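Local coordinates for chloride intracellular channel exc-4 (Caenorhabditis elegans, PDB 2YV9), which may insert into membranes to form chloride channels and is required to regulate lumen size as the tube of the excretory canal grows, at residues Y229-Q242 / E260-P272. Residues are numbered along the deposited sequence; the frame is centred on the assembly and turned at random.
Sequences YRTAAFIESCPADQ and ETLQSPTKTHTIP
Asp241 and Gln242, the first residues of helix 241-251, grip the extended chain 263-268 through backbone and side chain. Asp241 N donates to Thr266 O at 2.8 Å, while its carboxylate receives Thr268 N on the syn lone pair of OD1 in a nearly straight bond (173°). The other oxygen, OD2, takes two hydroxyls from opposite faces of the carboxylate: Thr268 OG1 at 2.6 Å and Thr266 OG1 at 2.9 Å. Bent at chi2 (73°), Gln242 turns its amide back onto Thr266, OE1 accepting from Thr266 N at 2.9 Å and NE2 donating in plane to Thr266 OG1 and Gln263 OE1, which fixes the amide's rotation. Lys267 NZ crosses to Ile235 O (3.0 Å), meeting it on the face opposite Cys238 N.

The aromatic end is an offset stack of Tyr229 on His269, planes 8° apart, with His269 CA over the same tyrosine ring. Cys238 SG lies at the imidazole edge. One water bridges Tyr229 OH and Thr268 O, another Tyr229 O and His269 ND1; His200 also bonds Tyr229 OH. The contact joins the chain after helix 258-262 to helices 232-236 and 241-251 in the all-helical C-terminal domain of the GST-like CLIC fold.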
loop_
_atom_site.group_PDB
_atom_site.type_symbol
_atom_site.label_atom_id
_atom_site.label_comp_id
_atom_site.label_asym_id
_atom_site.label_seq_id
_atom_site.Cartn_x
_atom_site.Cartn_y
_atom_site.Cartn_z
ATOM N N TYR A 229 -3.287 -25.183 -4.520
ATOM C CA TYR A 229 -4.106 -25.925 -3.552
ATOM C C TYR A 229 -3.282 -27.000 -2.847
ATOM O O TYR A 229 -3.828 -27.658 -1.965
ATOM C CB TYR A 229 -5.288 -26.553 -4.289
ATOM C CG TYR A 229 -6.247 -25.584 -4.935
ATOM C CD1 TYR A 229 -6.295 -24.223 -4.547
ATOM C CD2 TYR A 229 -7.235 -26.025 -5.818
ATOM C CE1 TYR A 229 -7.245 -23.345 -5.128
ATOM C CE2 TYR A 229 -8.171 -25.152 -6.354
ATOM C CZ TYR A 229 -8.150 -23.811 -6.002
ATOM O OH TYR A 229 -9.091 -22.954 -6.540
ATOM N N ARG A 230 -2.019 -27.185 -3.272
ATOM C CA ARG A 230 -1.051 -28.054 -2.562
ATOM C C ARG A 230 0.149 -27.301 -1.917
ATOM O O ARG A 230 1.072 -27.933 -1.371
ATOM C CB ARG A 230 -0.539 -29.183 -3.497
ATOM C CG ARG A 230 -1.609 -30.148 -3.994
ATOM C CD ARG A 230 -1.007 -31.075 -5.061
ATOM N NE ARG A 230 -1.928 -32.094 -5.555
ATOM C CZ ARG A 230 -1.615 -33.003 -6.479
ATOM N NH1 ARG A 230 -0.405 -33.018 -7.032
ATOM N NH2 ARG A 230 -2.519 -33.902 -6.860
ATOM N N THR A 231 0.152 -25.955 -1.998
ATOM C CA THR A 231 1.199 -25.116 -1.464
ATOM C C THR A 231 0.707 -24.571 -0.120
ATOM O O THR A 231 -0.263 -23.816 -0.064
ATOM C CB THR A 231 1.439 -23.963 -2.421
ATOM O OG1 THR A 231 1.881 -24.461 -3.701
ATOM C CG2 THR A 231 2.455 -22.961 -1.867
ATOM N N ALA A 232 1.335 -24.986 0.972
ATOM C CA ALA A 232 0.921 -24.594 2.286
ATOM C C ALA A 232 0.806 -23.075 2.388
ATOM O O ALA A 232 -0.150 -22.596 2.969
ATOM C CB ALA A 232 1.901 -25.168 3.368
ATOM N N ALA A 233 1.746 -22.333 1.821
ATOM C CA ALA A 233 1.690 -20.824 1.872
ATOM C C ALA A 233 0.348 -20.301 1.365
ATOM O O ALA A 233 -0.217 -19.348 1.914
ATOM C CB ALA A 233 2.819 -20.207 1.077
ATOM N N PHE A 234 -0.137 -20.901 0.300
ATOM C CA PHE A 234 -1.428 -20.523 -0.246
ATOM C C PHE A 234 -2.594 -20.963 0.653
ATOM O O PHE A 234 -3.524 -20.171 0.991
ATOM C CB PHE A 234 -1.603 -21.075 -1.659
ATOM C CG PHE A 234 -2.977 -20.791 -2.221
ATOM C CD1 PHE A 234 -3.255 -19.534 -2.774
ATOM C CD2 PHE A 234 -4.022 -21.707 -2.082
ATOM C CE1 PHE A 234 -4.493 -19.243 -3.231
ATOM C CE2 PHE A 234 -5.312 -21.394 -2.563
ATOM C CZ PHE A 234 -5.515 -20.137 -3.133
ATOM N N ILE A 235 -2.557 -22.247 1.031
ATOM C CA ILE A 235 -3.651 -22.837 1.767
ATOM C C ILE A 235 -3.851 -22.091 3.076
ATOM O O ILE A 235 -5.008 -21.729 3.425
ATOM C CB ILE A 235 -3.419 -24.320 2.030
ATOM C CG1 ILE A 235 -3.332 -25.103 0.714
ATOM C CG2 ILE A 235 -4.534 -24.895 2.912
ATOM C CD1 ILE A 235 -2.734 -26.528 0.919
ATOM N N GLU A 236 -2.765 -21.847 3.794
ATOM C CA GLU A 236 -2.881 -21.257 5.145
ATOM C C GLU A 236 -3.419 -19.824 5.109
ATOM O O GLU A 236 -4.074 -19.372 6.053
ATOM C CB GLU A 236 -1.540 -21.320 5.880
ATOM C CG GLU A 236 -1.160 -22.761 6.285
ATOM C CD GLU A 236 -2.274 -23.493 7.002
ATOM O OE1 GLU A 236 -2.724 -22.978 8.045
ATOM O OE2 GLU A 236 -2.713 -24.564 6.512
ATOM N N SER A 237 -3.167 -19.122 4.012
ATOM C CA SER A 237 -3.536 -17.705 3.888
ATOM C C SER A 237 -4.805 -17.496 3.084
ATOM O O SER A 237 -5.153 -16.361 2.785
ATOM C CB SER A 237 -2.400 -16.950 3.216
ATOM O OG SER A 237 -2.134 -17.513 1.916
ATOM N N CYS A 238 -5.483 -18.567 2.706
ATOM C CA CYS A 238 -6.592 -18.468 1.749
ATOM C C CYS A 238 -7.910 -18.259 2.489
ATOM O O CYS A 238 -8.266 -19.053 3.390
ATOM C CB CYS A 238 -6.678 -19.738 0.887
ATOM S SG CYS A 238 -7.969 -19.648 -0.385
ATOM N N PRO A 239 -8.646 -17.186 2.122
ATOM C CA PRO A 239 -9.893 -16.967 2.838
ATOM C C PRO A 239 -10.935 -17.961 2.448
ATOM O O PRO A 239 -10.850 -18.523 1.381
ATOM C CB PRO A 239 -10.318 -15.581 2.379
ATOM C CG PRO A 239 -9.745 -15.440 1.070
ATOM C CD PRO A 239 -8.405 -16.138 1.149
ATOM N N ALA A 240 -11.967 -18.125 3.299
ATOM C CA ALA A 240 -13.105 -18.977 2.949
ATOM C C ALA A 240 -13.909 -18.425 1.758
ATOM O O ALA A 240 -13.936 -17.191 1.489
ATOM C CB ALA A 240 -14.066 -19.137 4.205
ATOM N N ASP A 241 -14.565 -19.353 1.036
ATOM C CA ASP A 241 -15.371 -18.997 -0.111
ATOM C C ASP A 241 -16.327 -17.829 0.180
ATOM O O ASP A 241 -16.473 -16.884 -0.608
ATOM C CB ASP A 241 -16.256 -20.157 -0.564
ATOM C CG ASP A 241 -15.500 -21.449 -0.840
ATOM O OD1 ASP A 241 -14.259 -21.444 -1.155
ATOM O OD2 ASP A 241 -16.186 -22.486 -0.766
ATOM N N GLN A 242 -16.985 -17.912 1.341
ATOM C CA GLN A 242 -18.000 -16.928 1.682
ATOM C C GLN A 242 -17.419 -15.545 1.883
ATOM O O GLN A 242 -18.079 -14.540 1.572
ATOM C CB GLN A 242 -18.731 -17.334 2.954
ATOM C CG GLN A 242 -19.598 -18.581 2.798
ATOM C CD GLN A 242 -18.810 -19.851 2.702
ATOM O OE1 GLN A 242 -17.666 -19.950 3.169
ATOM N NE2 GLN A 242 -19.439 -20.872 2.149
ATOM N N GLU A 260 -26.582 -16.732 3.886
ATOM C CA GLU A 260 -25.169 -16.821 3.472
ATOM C C GLU A 260 -24.210 -16.056 4.399
ATOM O O GLU A 260 -22.968 -16.193 4.301
ATOM C CB GLU A 260 -24.979 -16.338 2.034
ATOM C CG GLU A 260 -25.483 -14.939 1.761
ATOM C CD GLU A 260 -26.741 -14.907 0.920
ATOM O OE1 GLU A 260 -27.107 -13.801 0.472
ATOM O OE2 GLU A 260 -27.357 -15.977 0.703
ATOM N N THR A 261 -24.806 -15.233 5.259
ATOM C CA THR A 261 -24.120 -14.577 6.353
ATOM C C THR A 261 -23.950 -15.595 7.465
ATOM O O THR A 261 -22.981 -15.552 8.232
ATOM C CB THR A 261 -24.954 -13.386 6.866
ATOM O OG1 THR A 261 -25.223 -12.483 5.781
ATOM C CG2 THR A 261 -24.230 -12.654 7.996
ATOM N N LEU A 262 -24.913 -16.512 7.554
ATOM C CA LEU A 262 -24.828 -17.638 8.481
ATOM C C LEU A 262 -24.288 -18.898 7.801
ATOM O O LEU A 262 -24.099 -19.913 8.476
ATOM C CB LEU A 262 -26.197 -17.924 9.128
ATOM C CG LEU A 262 -26.704 -16.893 10.152
ATOM C CD1 LEU A 262 -28.110 -17.253 10.643
ATOM C CD2 LEU A 262 -25.733 -16.755 11.329
ATOM N N GLN A 263 -24.047 -18.850 6.487
ATOM C CA GLN A 263 -23.383 -19.975 5.808
ATOM C C GLN A 263 -22.106 -20.257 6.548
ATOM O O GLN A 263 -21.296 -19.353 6.755
ATOM C CB GLN A 263 -23.017 -19.677 4.351
ATOM C CG GLN A 263 -23.972 -20.212 3.309
ATOM C CD GLN A 263 -23.602 -19.733 1.914
ATOM O OE1 GLN A 263 -22.417 -19.627 1.579
ATOM N NE2 GLN A 263 -24.609 -19.439 1.094
ATOM N N SER A 264 -21.924 -21.514 6.929
ATOM C CA SER A 264 -20.735 -21.964 7.608
ATOM C C SER A 264 -19.604 -21.914 6.595
ATOM O O SER A 264 -19.830 -22.208 5.446
ATOM C CB SER A 264 -20.942 -23.375 8.109
ATOM O OG SER A 264 -22.168 -23.431 8.822
ATOM N N PRO A 265 -18.427 -21.451 7.007
ATOM C CA PRO A 265 -17.352 -21.179 6.034
ATOM C C PRO A 265 -16.747 -22.437 5.448
ATOM O O PRO A 265 -16.469 -23.403 6.181
ATOM C CB PRO A 265 -16.296 -20.467 6.878
ATOM C CG PRO A 265 -16.540 -20.958 8.297
ATOM C CD PRO A 265 -18.023 -21.117 8.388
ATOM N N THR A 266 -16.494 -22.415 4.138
ATOM C CA THR A 266 -15.870 -23.553 3.457
ATOM C C THR A 266 -14.772 -23.004 2.562
ATOM O O THR A 266 -14.810 -21.835 2.220
ATOM C CB THR A 266 -16.876 -24.286 2.563
ATOM O OG1 THR A 266 -17.517 -23.360 1.660
ATOM C CG2 THR A 266 -17.948 -24.947 3.412
ATOM N N LYS A 267 -13.816 -23.853 2.175
ATOM C CA LYS A 267 -12.742 -23.465 1.311
ATOM C C LYS A 267 -12.697 -24.486 0.169
ATOM O O LYS A 267 -12.201 -25.611 0.349
ATOM C CB LYS A 267 -11.386 -23.528 2.019
ATOM C CG LYS A 267 -11.056 -22.451 3.011
ATOM C CD LYS A 267 -9.533 -22.426 3.222
ATOM C CE LYS A 267 -9.143 -22.002 4.619
ATOM N NZ LYS A 267 -7.685 -22.236 4.782
ATOM N N THR A 268 -13.214 -24.097 -0.984
ATOM C CA THR A 268 -13.358 -25.007 -2.106
ATOM C C THR A 268 -12.053 -25.021 -2.893
ATOM O O THR A 268 -11.774 -24.097 -3.639
ATOM C CB THR A 268 -14.521 -24.566 -3.005
ATOM O OG1 THR A 268 -15.742 -24.622 -2.260
ATOM C CG2 THR A 268 -14.644 -25.450 -4.222
ATOM N N HIS A 269 -11.260 -26.072 -2.689
ATOM C CA HIS A 269 -10.028 -26.300 -3.393
ATOM C C HIS A 269 -10.119 -27.594 -4.171
ATOM O O HIS A 269 -9.404 -28.542 -3.877
ATOM C CB HIS A 269 -8.872 -26.391 -2.390
ATOM C CG HIS A 269 -8.587 -25.107 -1.694
ATOM N ND1 HIS A 269 -7.685 -24.993 -0.660
ATOM C CD2 HIS A 269 -9.075 -23.863 -1.908
ATOM C CE1 HIS A 269 -7.620 -23.734 -0.276
ATOM N NE2 HIS A 269 -8.474 -23.033 -0.997
ATOM N N THR A 270 -10.968 -27.584 -5.178
ATOM C CA THR A 270 -11.340 -28.778 -5.910
ATOM C C THR A 270 -11.189 -28.531 -7.384
ATOM O O THR A 270 -11.769 -27.605 -7.928
ATOM C CB THR A 270 -12.801 -29.083 -5.601
ATOM O OG1 THR A 270 -12.878 -29.466 -4.223
ATOM C CG2 THR A 270 -13.325 -30.181 -6.488
ATOM N N ILE A 271 -10.411 -29.382 -8.030
ATOM C CA ILE A 271 -10.198 -29.354 -9.445
ATOM C C ILE A 271 -11.293 -30.159 -10.164
ATOM O O ILE A 271 -11.666 -31.246 -9.709
ATOM C CB ILE A 271 -8.838 -30.038 -9.765
ATOM C CG1 ILE A 271 -7.707 -29.367 -8.956
ATOM C CG2 ILE A 271 -8.580 -30.004 -11.280
ATOM C CD1 ILE A 271 -7.565 -27.853 -9.184
ATOM N N PRO A 272 -11.826 -29.640 -11.283
ATOM C CA PRO A 272 -12.803 -30.470 -11.994
ATOM C C PRO A 272 -12.254 -31.862 -12.369
ATOM O O PRO A 272 -11.044 -32.043 -12.638
ATOM C CB PRO A 272 -13.124 -29.661 -13.251
ATOM C CG PRO A 272 -12.842 -28.250 -12.844
ATOM C CD PRO A 272 -11.643 -28.333 -11.939
HETATM O O HOH W 1 -11.654 -24.002 -6.312
HETATM O O HOH W 2 -6.079 -27.408 -0.699
#